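Poly(A) RNA polymerase GLD2 (Rattus norvegicus, PDB 6LBK) is a cytoplasmic poly(A) RNA polymerase that probably adds successive AMP units from ATP to the 3' ends of selected mRNAs and single nucleotides to specific microRNAs. Local coordinates at residues 192-203 and 272-283. The protein carries 1 engineered substitution. Residues are numbered along the deposited sequence; the frame is centred on the assembly and turned at random.
Sequences TYAYLENRVRPL and VPPYLSKNESSL
R199 reaches across to N279, S281 and L283. CB and CG lie against L283 CD2, CG at 3.7 Å. CD passes the carbonyl oxygen of S281, NE and CZ follow alongside it, and CZ also nears N279 O (3.8 Å). The chain bends at chi3 (-75°), and the guanidinium meets backbone oxygens with its edge. NH1 donates to S281 O at 2.5 Å, short, bent (136°) and nearly in the guanidinium plane. NH2 donates to N279 O at 3.3 Å and lies beside E197 OE2, a salt bridge modelled very short, so its geometry is doubtful. N279 OD1 accepts the backbone N-H of S281, an Asx turn. A leucine in place of R199 would probably leave E197 without its charge partner and the N279 and S281 carbonyls without these donors. At the other end, Y275 N donates to L196 O at 3.1 Å, almost straight. L196 packs CD1 on V272 CG1 and CG on Y275 CB. This packing lies away from the aspartates that probably bind the catalytic magnesium. It lays the loop joining helices 268-271 and 283-297 along the turn between helices 182-194 and 200-213. Helix 248-251 adjoins the L196 end, and helix 51-63 packs on P202 and L283.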
loop_
_atom_site.group_PDB
_atom_site.type_symbol
_atom_site.label_atom_id
_atom_site.label_comp_id
_atom_site.label_asym_id
_atom_site.label_seq_id
_atom_site.Cartn_x
_atom_site.Cartn_y
_atom_site.Cartn_z
ATOM N N THR A 192 7.614 -6.800 -5.806
ATOM C CA THR A 192 8.137 -7.198 -7.111
ATOM C C THR A 192 7.724 -6.209 -8.191
ATOM O O THR A 192 8.496 -5.939 -9.115
ATOM C CB THR A 192 7.669 -8.621 -7.453
ATOM O OG1 THR A 192 8.032 -9.500 -6.385
ATOM C CG2 THR A 192 8.336 -9.113 -8.728
ATOM N N TYR A 193 6.526 -5.640 -8.064
ATOM C CA TYR A 193 6.135 -4.542 -8.928
ATOM C C TYR A 193 6.958 -3.297 -8.629
ATOM O O TYR A 193 7.350 -2.568 -9.552
ATOM C CB TYR A 193 4.667 -4.233 -8.716
ATOM C CG TYR A 193 3.684 -5.153 -9.374
ATOM C CD1 TYR A 193 3.577 -5.216 -10.753
ATOM C CD2 TYR A 193 2.803 -5.907 -8.608
ATOM C CE1 TYR A 193 2.642 -6.019 -11.344
ATOM C CE2 TYR A 193 1.867 -6.712 -9.196
ATOM C CZ TYR A 193 1.789 -6.762 -10.559
ATOM O OH TYR A 193 0.854 -7.573 -11.137
ATOM N N ALA A 194 7.219 -3.038 -7.334
ATOM C CA ALA A 194 7.878 -1.796 -6.930
ATOM C C ALA A 194 9.254 -1.660 -7.569
ATOM O O ALA A 194 9.744 -0.547 -7.771
ATOM C CB ALA A 194 7.972 -1.724 -5.403
ATOM N N TYR A 195 9.912 -2.771 -7.858
ATOM C CA TYR A 195 11.237 -2.716 -8.453
ATOM C C TYR A 195 11.252 -3.270 -9.880
ATOM O O TYR A 195 12.330 -3.426 -10.468
ATOM C CB TYR A 195 12.236 -3.443 -7.543
ATOM C CG TYR A 195 12.412 -2.740 -6.210
ATOM C CD1 TYR A 195 13.341 -1.708 -6.057
ATOM C CD2 TYR A 195 11.614 -3.073 -5.117
ATOM C CE1 TYR A 195 13.484 -1.046 -4.835
ATOM C CE2 TYR A 195 11.751 -2.426 -3.896
ATOM C CZ TYR A 195 12.684 -1.417 -3.754
ATOM O OH TYR A 195 12.805 -0.781 -2.531
ATOM N N LEU A 196 10.072 -3.535 -10.463
ATOM C CA LEU A 196 10.010 -4.043 -11.833
ATOM C C LEU A 196 10.310 -2.930 -12.840
ATOM O O LEU A 196 10.764 -3.203 -13.959
ATOM C CB LEU A 196 8.635 -4.675 -12.097
ATOM C CG LEU A 196 8.516 -5.817 -13.124
ATOM C CD1 LEU A 196 9.170 -7.085 -12.575
ATOM C CD2 LEU A 196 7.064 -6.092 -13.536
ATOM N N GLU A 197 10.063 -1.675 -12.457
ATOM C CA GLU A 197 10.376 -0.530 -13.296
ATOM C C GLU A 197 10.590 0.715 -12.445
ATOM O O GLU A 197 9.882 0.927 -11.456
ATOM C CB GLU A 197 9.267 -0.299 -14.295
ATOM C CG GLU A 197 9.478 0.892 -15.099
ATOM C CD GLU A 197 8.471 0.922 -16.150
ATOM O OE1 GLU A 197 7.883 -0.161 -16.357
ATOM O OE2 GLU A 197 8.237 1.996 -16.737
ATOM N N ASN A 198 11.537 1.561 -12.874
ATOM C CA ASN A 198 12.042 2.659 -12.052
ATOM C C ASN A 198 11.036 3.776 -11.815
ATOM O O ASN A 198 11.277 4.600 -10.927
ATOM C CB ASN A 198 13.316 3.251 -12.664
ATOM C CG ASN A 198 13.219 3.446 -14.176
ATOM O OD1 ASN A 198 12.160 3.782 -14.705
ATOM N ND2 ASN A 198 14.346 3.282 -14.867
ATOM N N ARG A 199 9.936 3.837 -12.576
ATOM C CA ARG A 199 8.930 4.878 -12.400
ATOM C C ARG A 199 7.840 4.497 -11.422
ATOM O O ARG A 199 7.117 5.384 -10.950
ATOM C CB ARG A 199 8.287 5.247 -13.749
ATOM C CG ARG A 199 9.196 6.015 -14.682
ATOM C CD ARG A 199 8.605 6.156 -16.066
ATOM N NE ARG A 199 8.710 4.889 -16.781
ATOM C CZ ARG A 199 8.280 4.669 -18.022
ATOM N NH1 ARG A 199 7.702 5.641 -18.721
ATOM N NH2 ARG A 199 8.427 3.468 -18.566
ATOM N N VAL A 200 7.675 3.207 -11.127
ATOM C CA VAL A 200 6.551 2.792 -10.287
ATOM C C VAL A 200 6.668 3.403 -8.897
ATOM O O VAL A 200 5.684 3.901 -8.341
ATOM C CB VAL A 200 6.451 1.262 -10.226
ATOM C CG1 VAL A 200 5.361 0.876 -9.262
ATOM C CG2 VAL A 200 6.171 0.676 -11.629
ATOM N N ARG A 201 7.875 3.396 -8.313
ATOM C CA ARG A 201 8.006 3.879 -6.937
ATOM C C ARG A 201 7.883 5.396 -6.825
ATOM O O ARG A 201 7.150 5.862 -5.931
ATOM C CB ARG A 201 9.306 3.361 -6.310
ATOM C CG ARG A 201 9.176 1.894 -5.828
ATOM C CD ARG A 201 10.526 1.284 -5.380
ATOM N NE ARG A 201 10.951 1.800 -4.078
ATOM C CZ ARG A 201 12.062 2.496 -3.864
ATOM N NH1 ARG A 201 12.897 2.758 -4.861
ATOM N NH2 ARG A 201 12.346 2.937 -2.648
ATOM N N PRO A 202 8.543 6.222 -7.668
ATOM C CA PRO A 202 8.300 7.678 -7.582
ATOM C C PRO A 202 6.848 8.067 -7.791
ATOM O O PRO A 202 6.319 8.945 -7.084
ATOM C CB PRO A 202 9.199 8.253 -8.691
ATOM C CG PRO A 202 10.289 7.247 -8.846
ATOM C CD PRO A 202 9.624 5.913 -8.625
ATOM N N LEU A 203 6.174 7.412 -8.733
ATOM C CA LEU A 203 4.789 7.759 -9.001
ATOM C C LEU A 203 3.914 7.396 -7.821
ATOM O O LEU A 203 3.086 8.194 -7.372
ATOM C CB LEU A 203 4.301 7.030 -10.244
ATOM C CG LEU A 203 2.944 7.584 -10.661
ATOM C CD1 LEU A 203 3.169 8.958 -11.407
ATOM C CD2 LEU A 203 2.070 6.609 -11.460
ATOM N N VAL A 272 11.964 -12.833 -10.256
ATOM C CA VAL A 272 11.277 -12.206 -11.391
ATOM C C VAL A 272 12.194 -11.166 -12.035
ATOM O O VAL A 272 12.729 -10.299 -11.327
ATOM C CB VAL A 272 9.963 -11.580 -10.934
ATOM C CG1 VAL A 272 9.344 -10.742 -12.046
ATOM C CG2 VAL A 272 9.002 -12.662 -10.460
ATOM N N PRO A 273 12.377 -11.208 -13.354
ATOM C CA PRO A 273 13.261 -10.244 -14.040
ATOM C C PRO A 273 12.581 -8.901 -14.255
ATOM O O PRO A 273 11.349 -8.800 -14.152
ATOM C CB PRO A 273 13.554 -10.943 -15.374
ATOM C CG PRO A 273 12.344 -11.780 -15.618
ATOM C CD PRO A 273 11.859 -12.238 -14.270
ATOM N N PRO A 274 13.342 -7.847 -14.572
ATOM C CA PRO A 274 12.740 -6.521 -14.768
ATOM C C PRO A 274 11.938 -6.442 -16.054
ATOM O O PRO A 274 12.129 -7.223 -16.990
ATOM C CB PRO A 274 13.948 -5.577 -14.837
ATOM C CG PRO A 274 15.081 -6.344 -14.312
ATOM C CD PRO A 274 14.806 -7.773 -14.673
ATOM N N TYR A 275 11.040 -5.456 -16.090
ATOM C CA TYR A 275 10.124 -5.256 -17.204
ATOM C C TYR A 275 10.607 -4.082 -18.048
ATOM O O TYR A 275 10.803 -2.977 -17.534
ATOM C CB TYR A 275 8.699 -5.003 -16.710
ATOM C CG TYR A 275 7.642 -5.132 -17.790
ATOM C CD1 TYR A 275 7.332 -6.374 -18.336
ATOM C CD2 TYR A 275 6.944 -4.017 -18.255
ATOM C CE1 TYR A 275 6.367 -6.510 -19.322
ATOM C CE2 TYR A 275 5.970 -4.140 -19.248
ATOM C CZ TYR A 275 5.687 -5.393 -19.780
ATOM O OH TYR A 275 4.726 -5.538 -20.766
ATOM N N LEU A 276 10.818 -4.334 -19.332
ATOM C CA LEU A 276 11.108 -3.289 -20.301
ATOM C C LEU A 276 9.840 -3.050 -21.110
ATOM O O LEU A 276 9.340 -3.966 -21.768
ATOM C CB LEU A 276 12.277 -3.698 -21.195
ATOM C CG LEU A 276 13.560 -4.035 -20.425
ATOM C CD1 LEU A 276 14.675 -4.536 -21.356
ATOM C CD2 LEU A 276 14.023 -2.828 -19.610
ATOM N N SER A 277 9.317 -1.836 -21.049
ATOM C CA SER A 277 8.072 -1.475 -21.709
ATOM C C SER A 277 8.344 -0.467 -22.818
ATOM O O SER A 277 9.376 0.208 -22.827
ATOM C CB SER A 277 7.071 -0.900 -20.711
ATOM O OG SER A 277 7.486 0.364 -20.237
ATOM N N LYS A 278 7.433 -0.413 -23.799
ATOM C CA LYS A 278 7.614 0.518 -24.905
ATOM C C LYS A 278 7.243 1.956 -24.546
ATOM O O LYS A 278 7.675 2.881 -25.246
ATOM C CB LYS A 278 6.791 0.069 -26.121
ATOM C CG LYS A 278 7.074 -1.335 -26.643
ATOM C CD LYS A 278 6.234 -1.644 -27.886
ATOM C CE LYS A 278 6.408 -3.096 -28.334
ATOM N NZ LYS A 278 5.638 -3.410 -29.573
ATOM N N ASN A 279 6.466 2.170 -23.484
ATOM C CA ASN A 279 5.966 3.506 -23.148
ATOM C C ASN A 279 7.099 4.428 -22.701
ATOM O O ASN A 279 7.796 4.124 -21.724
ATOM C CB ASN A 279 4.919 3.427 -22.046
ATOM C CG ASN A 279 4.430 4.793 -21.631
ATOM O OD1 ASN A 279 5.074 5.459 -20.832
ATOM N ND2 ASN A 279 3.284 5.213 -22.155
ATOM N N GLU A 280 7.234 5.588 -23.358
ATOM C CA GLU A 280 8.226 6.586 -22.970
ATOM C C GLU A 280 7.647 7.754 -22.163
ATOM O O GLU A 280 8.343 8.758 -21.989
ATOM C CB GLU A 280 8.934 7.144 -24.207
ATOM C CG GLU A 280 9.636 6.134 -25.106
ATOM C CD GLU A 280 10.443 6.804 -26.211
ATOM O OE1 GLU A 280 10.071 7.921 -26.641
ATOM O OE2 GLU A 280 11.453 6.216 -26.654
ATOM N N SER A 281 6.430 7.641 -21.623
ATOM C CA SER A 281 5.883 8.740 -20.827
ATOM C C SER A 281 6.766 9.019 -19.614
ATOM O O SER A 281 7.094 8.103 -18.853
ATOM C CB SER A 281 4.463 8.404 -20.343
ATOM O OG SER A 281 3.605 7.947 -21.373
ATOM N N SER A 282 7.136 10.286 -19.418
ATOM C CA SER A 282 7.904 10.679 -18.238
ATOM C C SER A 282 7.012 10.707 -16.996
ATOM O O SER A 282 5.804 10.467 -17.063
ATOM C CB SER A 282 8.603 12.010 -18.467
ATOM O OG SER A 282 7.664 13.027 -18.658
ATOM N N LEU A 283 7.635 10.977 -15.835
ATOM C CA LEU A 283 6.915 10.938 -14.555
ATOM C C LEU A 283 5.791 11.971 -14.496
ATOM O O LEU A 283 4.721 11.701 -13.934
ATOM C CB LEU A 283 7.875 11.176 -13.386
ATOM C CG LEU A 283 8.777 10.019 -12.913
ATOM C CD1 LEU A 283 9.640 10.519 -11.740
ATOM C CD2 LEU A 283 8.013 8.745 -12.567
#